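Local atomic coordinates of putative glutathione-regulated potassium-efflux system protein KefB (Vibrio parahaemolyticus RIMD 2210633, PDB entry 3C85), a protein that probably serves as a potassium/proton antiporter of the CPA2 family and is represented here by its soluble, nucleotide-binding TrkA-N (Rossmann-type) domain. Residues E57-R61 against Y62-S66; Q77-S81 against E82-V86; I138-Y141 against P142-E146. All coordinates share one frame; numbering follows the deposited sequence.

Contact 1: E57-R61 against Y62-S66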
loop_
_atom_site.group_PDB
_atom_site.type_symbol
_atom_site.label_atom_id
_atom_site.label_comp_id
_atom_site.label_asym_id
_atom_site.label_seq_id
_atom_site.Cartn_x
_atom_site.Cartn_y
_atom_site.Cartn_z
ATOM N N GLU A 57 11.867 -2.389 2.106
ATOM C CA GLU A 57 11.529 -1.931 3.458
ATOM C C GLU A 57 12.192 -2.785 4.574
ATOM O O GLU A 57 12.753 -2.250 5.534
ATOM C CB GLU A 57 10.010 -1.881 3.604
ATOM C CG GLU A 57 9.511 -1.493 4.987
ATOM C CD GLU A 57 9.758 -0.034 5.297
ATOM O OE1 GLU A 57 9.922 0.782 4.353
ATOM O OE2 GLU A 57 9.784 0.303 6.488
ATOM N N LEU A 58 12.145 -4.099 4.437
ATOM C CA LEU A 58 12.912 -4.985 5.330
ATOM C C LEU A 58 14.423 -4.763 5.226
ATOM O O LEU A 58 15.115 -4.773 6.255
ATOM C CB LEU A 58 12.598 -6.468 5.040
ATOM C CG LEU A 58 11.153 -6.925 5.286
ATOM C CD1 LEU A 58 10.853 -8.286 4.649
ATOM C CD2 LEU A 58 10.847 -6.921 6.795
ATOM N N ARG A 59 14.958 -4.615 4.009
ATOM C CA ARG A 59 16.406 -4.371 3.879
ATOM C C ARG A 59 16.828 -3.100 4.643
ATOM O O ARG A 59 17.863 -3.076 5.298
ATOM C CB ARG A 59 16.848 -4.288 2.419
ATOM C CG ARG A 59 18.349 -3.974 2.262
ATOM C CD ARG A 59 18.749 -3.635 0.828
ATOM N NE ARG A 59 18.743 -4.805 -0.066
ATOM C CZ ARG A 59 19.797 -5.566 -0.381
ATOM N NH1 ARG A 59 19.625 -6.592 -1.223
ATOM N NH2 ARG A 59 21.023 -5.321 0.122
ATOM N N ALA A 60 16.006 -2.054 4.563
ATOM C CA ALA A 60 16.274 -0.796 5.263
ATOM C C ALA A 60 16.339 -0.947 6.788
ATOM O O ALA A 60 17.133 -0.282 7.439
ATOM C CB ALA A 60 15.209 0.234 4.875
ATOM N N ARG A 61 15.482 -1.798 7.358
ATOM C CA ARG A 61 15.382 -1.972 8.822
ATOM C C ARG A 61 16.327 -3.064 9.349
ATOM O O ARG A 61 16.985 -2.892 10.399
ATOM C CB ARG A 61 13.925 -2.272 9.226
ATOM C CG ARG A 61 13.635 -2.346 10.743
ATOM C CD ARG A 61 12.338 -1.607 11.118
ATOM N NE ARG A 61 12.582 -0.175 11.341
ATOM C CZ ARG A 61 11.640 0.744 11.548
ATOM N NH1 ARG A 61 10.353 0.409 11.575
ATOM N NH2 ARG A 61 11.993 2.012 11.730
ATOM N N TYR A 62 16.427 -4.159 8.598
ATOM C CA TYR A 62 17.127 -5.360 9.064
ATOM C C TYR A 62 18.342 -5.818 8.248
ATOM O O TYR A 62 18.993 -6.782 8.626
ATOM C CB TYR A 62 16.132 -6.516 9.127
ATOM C CG TYR A 62 14.964 -6.261 10.036
ATOM C CD1 TYR A 62 15.111 -6.308 11.427
ATOM C CD2 TYR A 62 13.704 -5.974 9.511
ATOM C CE1 TYR A 62 14.029 -6.090 12.269
ATOM C CE2 TYR A 62 12.615 -5.734 10.347
ATOM C CZ TYR A 62 12.788 -5.800 11.728
ATOM O OH TYR A 62 11.712 -5.569 12.572
ATOM N N GLY A 63 18.632 -5.176 7.124
ATOM C CA GLY A 63 19.739 -5.614 6.276
ATOM C C GLY A 63 19.322 -6.768 5.377
ATOM O O GLY A 63 18.135 -6.990 5.151
ATOM N N LYS A 64 20.285 -7.528 4.900
ATOM C CA LYS A 64 20.065 -8.494 3.828
ATOM C C LYS A 64 19.498 -9.853 4.343
ATOM O O LYS A 64 20.191 -10.879 4.358
ATOM C CB LYS A 64 21.407 -8.677 3.106
ATOM C CG LYS A 64 21.474 -9.673 1.953
ATOM C CD LYS A 64 21.207 -8.987 0.616
ATOM C CE LYS A 64 22.156 -9.514 -0.426
ATOM N NZ LYS A 64 21.944 -8.977 -1.781
ATOM N N ILE A 65 18.227 -9.855 4.715
ATOM C CA ILE A 65 17.622 -10.993 5.416
ATOM C C ILE A 65 16.612 -11.750 4.576
ATOM O O ILE A 65 16.032 -12.763 5.055
ATOM C CB ILE A 65 16.924 -10.536 6.701
ATOM C CG1 ILE A 65 15.847 -9.479 6.413
ATOM C CG2 ILE A 65 17.951 -9.992 7.671
ATOM C CD1 ILE A 65 14.791 -9.347 7.561
ATOM N N SER A 66 16.389 -11.264 3.349
ATOM C CA SER A 66 15.315 -11.821 2.520
ATOM C C SER A 66 15.794 -12.546 1.274
ATOM O O SER A 66 16.836 -12.201 0.725
ATOM C CB SER A 66 14.335 -10.721 2.069
ATOM O OG SER A 66 13.760 -10.006 3.156
#
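Y62 and L58 meet one turn apart at the C-terminal end of helix 49-62, where the Rossmann-type fold turns back toward strand 66-70. Y62 N closes the last helical turn on L58 O (2.8 Å), and G63, with positive phi, breaks the helix while still bonding through its N to R59 O. The Y62 side chain can be followed outward. Y62 CB stays 3.5 Å from L58 O. With CG anti to its own carbonyl carbon (chi1 -59°), the ring swings back along the helix: Y62 CD2 lies 4.1 Å from L58 CD2, and CE2 and CZ pass close to R61. There R61 CG sits 3.7 Å from the Y62 ring centroid, over one face and shifted toward the rim, a CH-pi contact. The phenol tip carries on past R61 CG, and the ring also meets F179 of the second subunit edge-to-face. On the other flank, R59 and K64 run side by side, K64 CD 3.4 Å from R59 NH1. Their like charges come close, but K64 NZ bonds N85 and R59 NH1 weakly bonds G83 O. On the backbone, R59 CA points its hydrogen almost straight (177°) at G63 O, 3.4 Å away.

Contact 2: Q77-S81 against E82-V86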
loop_
_atom_site.group_PDB
_atom_site.type_symbol
_atom_site.label_atom_id
_atom_site.label_comp_id
_atom_site.label_asym_id
_atom_site.label_seq_id
_atom_site.Cartn_x
_atom_site.Cartn_y
_atom_site.Cartn_z
ATOM N N GLN A 77 16.289 -11.740 -12.979
ATOM C CA GLN A 77 17.602 -11.240 -13.407
ATOM C C GLN A 77 17.739 -9.729 -13.176
ATOM O O GLN A 77 18.783 -9.248 -12.700
ATOM C CB GLN A 77 17.815 -11.568 -14.895
ATOM C CG GLN A 77 19.250 -11.425 -15.381
ATOM C CD GLN A 77 19.343 -11.405 -16.901
ATOM O OE1 GLN A 77 18.328 -11.264 -17.595
ATOM N NE2 GLN A 77 20.564 -11.504 -17.428
ATOM N N GLN A 78 16.695 -8.972 -13.522
ATOM C CA GLN A 78 16.737 -7.523 -13.288
ATOM C C GLN A 78 16.904 -7.229 -11.785
ATOM O O GLN A 78 17.768 -6.444 -11.421
ATOM C CB GLN A 78 15.522 -6.826 -13.923
ATOM C CG GLN A 78 15.446 -5.325 -13.720
ATOM C CD GLN A 78 16.615 -4.563 -14.322
ATOM O OE1 GLN A 78 17.137 -4.928 -15.393
ATOM N NE2 GLN A 78 17.034 -3.486 -13.643
ATOM N N HIS A 79 16.142 -7.910 -10.913
ATOM C CA HIS A 79 16.362 -7.780 -9.463
ATOM C C HIS A 79 17.794 -8.093 -9.022
ATOM O O HIS A 79 18.373 -7.354 -8.200
ATOM C CB HIS A 79 15.409 -8.690 -8.686
ATOM C CG HIS A 79 14.032 -8.140 -8.547
ATOM N ND1 HIS A 79 13.778 -6.910 -7.979
ATOM C CD2 HIS A 79 12.822 -8.678 -8.841
ATOM C CE1 HIS A 79 12.476 -6.693 -7.967
ATOM N NE2 HIS A 79 11.871 -7.759 -8.468
ATOM N N ARG A 80 18.364 -9.185 -9.544
ATOM C CA ARG A 80 19.771 -9.501 -9.213
ATOM C C ARG A 80 20.769 -8.417 -9.708
ATOM O O ARG A 80 21.702 -8.071 -8.977
ATOM C CB ARG A 80 20.165 -10.902 -9.703
ATOM C CG ARG A 80 19.425 -12.028 -8.998
ATOM C CD ARG A 80 19.953 -13.406 -9.423
ATOM N NE ARG A 80 19.787 -13.670 -10.854
ATOM C CZ ARG A 80 18.737 -14.289 -11.391
ATOM N NH1 ARG A 80 17.719 -14.685 -10.629
ATOM N NH2 ARG A 80 18.698 -14.496 -12.705
ATOM N N SER A 81 20.532 -7.819 -10.882
ATOM C CA SER A 81 21.417 -6.744 -11.373
ATOM C C SER A 81 21.325 -5.517 -10.473
ATOM O O SER A 81 22.270 -4.727 -10.427
ATOM C CB SER A 81 21.103 -6.342 -12.827
ATOM O OG SER A 81 19.926 -5.538 -12.851
ATOM N N GLU A 82 20.203 -5.393 -9.750
ATOM C CA GLU A 82 19.975 -4.324 -8.781
ATOM C C GLU A 82 20.448 -4.691 -7.347
ATOM O O GLU A 82 20.266 -3.912 -6.425
ATOM C CB GLU A 82 18.500 -3.861 -8.800
ATOM C CG GLU A 82 18.095 -3.123 -10.087
ATOM C CD GLU A 82 16.568 -2.944 -10.297
ATOM O OE1 GLU A 82 15.744 -3.117 -9.373
ATOM O OE2 GLU A 82 16.179 -2.623 -11.421
ATOM N N GLY A 83 21.062 -5.854 -7.165
ATOM C CA GLY A 83 21.634 -6.226 -5.862
ATOM C C GLY A 83 20.712 -7.038 -4.954
ATOM O O GLY A 83 21.110 -7.416 -3.841
ATOM N N ARG A 84 19.491 -7.329 -5.417
ATOM C CA ARG A 84 18.520 -8.079 -4.611
ATOM C C ARG A 84 18.721 -9.610 -4.749
ATOM O O ARG A 84 19.072 -10.090 -5.824
ATOM C CB ARG A 84 17.099 -7.705 -5.005
ATOM C CG ARG A 84 16.708 -6.260 -4.725
ATOM C CD ARG A 84 15.188 -6.093 -4.865
ATOM N NE ARG A 84 14.857 -4.680 -4.790
ATOM C CZ ARG A 84 14.814 -3.869 -5.840
ATOM N NH1 ARG A 84 15.043 -4.338 -7.056
ATOM N NH2 ARG A 84 14.542 -2.580 -5.671
ATOM N N ASN A 85 18.551 -10.357 -3.651
ATOM C CA ASN A 85 18.641 -11.830 -3.725
ATOM C C ASN A 85 17.307 -12.355 -4.179
ATOM O O ASN A 85 16.379 -12.507 -3.371
ATOM C CB ASN A 85 19.054 -12.487 -2.400
ATOM C CG ASN A 85 20.514 -12.233 -2.044
ATOM O OD1 ASN A 85 21.244 -11.571 -2.783
ATOM N ND2 ASN A 85 20.936 -12.741 -0.895
ATOM N N VAL A 86 17.203 -12.605 -5.478
ATOM C CA VAL A 86 15.961 -13.082 -6.061
ATOM C C VAL A 86 16.279 -14.244 -7.000
ATOM O O VAL A 86 17.198 -14.159 -7.808
ATOM C CB VAL A 86 15.193 -11.952 -6.818
ATOM C CG1 VAL A 86 13.925 -12.519 -7.505
ATOM C CG2 VAL A 86 14.787 -10.871 -5.828
HETATM O O HOH W 1 21.991 -10.319 -6.692
#
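The contact of H79 and R80 with G83 and R84 is a local helix C-cap: it ends helix 73-81 and leads the chain through a short turn into the edge strand 86-88. R84 N reaches back to H79 O (3.0 Å), and inside that bond G83 N meets R80 O at 2.9 Å, coming from well above the carbonyl plane. G83 makes the reversal with positive phi. A water donates to both R80 O and R84 O, bridging the last helical turn to the chain beyond G83. Side chains reinforce it on two sides. Toward the interior, R84 runs extended to NE and reaches the edge of the H79 ring, the two planes nearly perpendicular (89°), and R84 NH1 makes a weak bond to H79 ND1 at 3.0 Å. The same R84 NH1 forms a salt bridge with E82 OE1 (2.7 Å), while R84 NE pairs with D56. H79 NE2 bonds M47 O, so both ring nitrogens have a partner, the one at ND1 weak; this would suit a neutral ring. H79 CB also packs on V86 CG2 at 3.6 Å. On the outer side, Q78 NE2 approaches E82 OE2 on its anti side, in a bond so short that its length is doubtful. Q78 O accepts from both S81 OG and E82 N. R80 bends at chi3 (-61°) to bring R80 NH1 to V86 O at 2.9 Å, spanning the turn. V86 lies about 4 Å, side chain to side chain, from E70, and H79 about 5 Å from R72; E70 and R72 bind AMP, though none is bound to this chain here. The nested pair of backbone bonds around a glycine is a Schellman motif, here closing a helix of the Rossmann-type nucleotide-binding fold.

Contact 3: I138-Y141 against P142-E146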
loop_
_atom_site.group_PDB
_atom_site.type_symbol
_atom_site.label_atom_id
_atom_site.label_comp_id
_atom_site.label_asym_id
_atom_site.label_seq_id
_atom_site.Cartn_x
_atom_site.Cartn_y
_atom_site.Cartn_z
ATOM N N ILE A 138 -1.158 -10.662 1.678
ATOM C CA ILE A 138 -1.753 -9.408 1.304
ATOM C C ILE A 138 -2.710 -9.713 0.195
ATOM O O ILE A 138 -2.439 -10.519 -0.614
ATOM C CB ILE A 138 -0.691 -8.382 0.881
ATOM C CG1 ILE A 138 -1.206 -6.956 0.924
ATOM C CG2 ILE A 138 -0.069 -8.737 -0.418
ATOM C CD1 ILE A 138 -0.146 -5.968 0.913
ATOM N N ALA A 139 -3.863 -9.076 0.214
ATOM C CA ALA A 139 -4.867 -9.294 -0.784
ATOM C C ALA A 139 -5.777 -8.075 -1.015
ATOM O O ALA A 139 -5.623 -7.083 -0.404
ATOM C CB ALA A 139 -5.669 -10.491 -0.447
ATOM N N GLU A 140 -6.719 -8.224 -1.915
ATOM C CA GLU A 140 -7.566 -7.133 -2.345
ATOM C C GLU A 140 -8.821 -6.831 -1.531
ATOM O O GLU A 140 -9.231 -5.721 -1.425
ATOM C CB GLU A 140 -7.967 -7.341 -3.785
ATOM C CG GLU A 140 -6.893 -7.144 -4.732
ATOM C CD GLU A 140 -7.414 -6.969 -6.107
ATOM O OE1 GLU A 140 -7.856 -7.935 -6.697
ATOM O OE2 GLU A 140 -7.446 -5.841 -6.565
ATOM N N TYR A 141 -9.418 -7.885 -1.014
ATOM C CA TYR A 141 -10.749 -7.860 -0.465
ATOM C C TYR A 141 -10.842 -8.588 0.867
ATOM O O TYR A 141 -10.146 -9.533 1.085
ATOM C CB TYR A 141 -11.734 -8.492 -1.436
ATOM C CG TYR A 141 -11.819 -7.848 -2.797
ATOM C CD1 TYR A 141 -12.367 -6.601 -2.957
ATOM C CD2 TYR A 141 -11.393 -8.498 -3.907
ATOM C CE1 TYR A 141 -12.467 -6.022 -4.213
ATOM C CE2 TYR A 141 -11.482 -7.940 -5.139
ATOM C CZ TYR A 141 -12.018 -6.702 -5.298
ATOM O OH TYR A 141 -12.110 -6.137 -6.545
ATOM N N PRO A 142 -11.734 -8.122 1.724
ATOM C CA PRO A 142 -11.884 -8.759 3.038
ATOM C C PRO A 142 -12.123 -10.277 2.937
ATOM O O PRO A 142 -11.517 -11.009 3.706
ATOM C CB PRO A 142 -13.118 -8.071 3.619
ATOM C CG PRO A 142 -13.059 -6.673 3.026
ATOM C CD PRO A 142 -12.588 -6.926 1.590
ATOM N N ASP A 143 -12.929 -10.756 1.977
ATOM C CA ASP A 143 -13.153 -12.217 1.921
ATOM C C ASP A 143 -11.867 -13.003 1.635
ATOM O O ASP A 143 -11.627 -14.083 2.208
ATOM C CB ASP A 143 -14.369 -12.677 1.058
ATOM C CG ASP A 143 -14.323 -12.216 -0.376
ATOM O OD1 ASP A 143 -13.308 -11.603 -0.810
ATOM O OD2 ASP A 143 -15.363 -12.436 -1.080
ATOM N N GLN A 144 -11.027 -12.451 0.779
ATOM C CA GLN A 144 -9.733 -13.051 0.493
ATOM C C GLN A 144 -8.862 -13.075 1.756
ATOM O O GLN A 144 -8.189 -14.072 2.042
ATOM C CB GLN A 144 -9.051 -12.278 -0.621
ATOM C CG GLN A 144 -9.705 -12.414 -2.035
ATOM C CD GLN A 144 -9.040 -11.488 -3.048
ATOM O OE1 GLN A 144 -8.461 -10.475 -2.679
ATOM N NE2 GLN A 144 -9.110 -11.847 -4.325
ATOM N N LEU A 145 -8.878 -11.991 2.517
ATOM C CA LEU A 145 -8.012 -11.896 3.696
ATOM C C LEU A 145 -8.481 -12.858 4.778
ATOM O O LEU A 145 -7.669 -13.573 5.373
ATOM C CB LEU A 145 -7.996 -10.463 4.238
ATOM C CG LEU A 145 -7.203 -9.392 3.422
ATOM C CD1 LEU A 145 -7.102 -8.133 4.293
ATOM C CD2 LEU A 145 -5.831 -9.878 3.066
ATOM N N GLU A 146 -9.797 -12.861 5.017
ATOM C CA GLU A 146 -10.416 -13.807 5.958
ATOM C C GLU A 146 -10.125 -15.243 5.545
ATOM O O GLU A 146 -9.762 -16.065 6.371
ATOM C CB GLU A 146 -11.925 -13.572 6.065
ATOM C CG GLU A 146 -12.566 -14.365 7.189
ATOM C CD GLU A 146 -13.994 -14.014 7.352
ATOM O OE1 GLU A 146 -14.820 -14.590 6.606
ATOM O OE2 GLU A 146 -14.306 -13.163 8.224
HETATM O O HOH W 2 -7.232 -10.636 -6.186
#
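The start of helix 142-151 is capped here, at the bend where strand 134-139 hands over to the helix of a beta-alpha-beta unit. Y141 holds the N-cap position and P142 opens the first turn. Y141 O receives L145 N at 3.1 Å, the first i to i+4 bond of the helix. Q144, in the third helical position, folds its side chain back over the cap. With CG anti to its carbonyl carbon (chi1 -69°) and the chain straight beyond, its OE1 ends up beside the backbone just before the helix. E140 N meets Q144 OE1 at 2.9 Å, nearly in line with the amide C=O although the N-H itself is bent (138°), and Y141 N adds a weak bond to Q144 OE1 at 3.2 Å. The latter resembles the side-chain-to-N-cap half of a capping box. The Y141 ring and the Q144 amide lie side by side, pointing the same way with planes 55° apart, and Y141 CD2 comes 3.7 Å from Q144 OE1. L145 CD2 rests 3.6 Å from A139 CB, and L145 also packs on strand 155-158, so the helix leans on two neighbouring strands. A water donates to E140 OE1 and accepts from Q144 NE2 at 2.9 Å, while E140 OE2 bonds Y160. R49 of the second subunit packs against Y141 and P142. The two ends of the Q144 amide thus have opposite jobs: OE1 takes two N-H groups while NE2 gives to the water, which is consistent with the modelled orientation, carbonyl end toward the backbone.

In the fold
From the N terminus, contact 1 comes first, turning the chain out of helix 49-62 into strand 66-70. Contact 2 repeats that task a step later, between helix 73-81 and the edge strand 86-88; contact 3 does the reverse, leading strand 134-139 into helix 142-151. The three follow in series, without nesting or crossing, each closing a local turn between a helix and a strand of one parallel Rossmann-type sheet. Contacts 1 and 2 touch through the probable K64-N85 hydrogen bond and through S66 O against N85 CB, beside adjacent strands 66-70 and 86-88. Contact 3 stands on the opposite side of the chain's centre, its nearest atoms about 11 Å from contact 1. Contacts 1 and 3 both meet the second subunit.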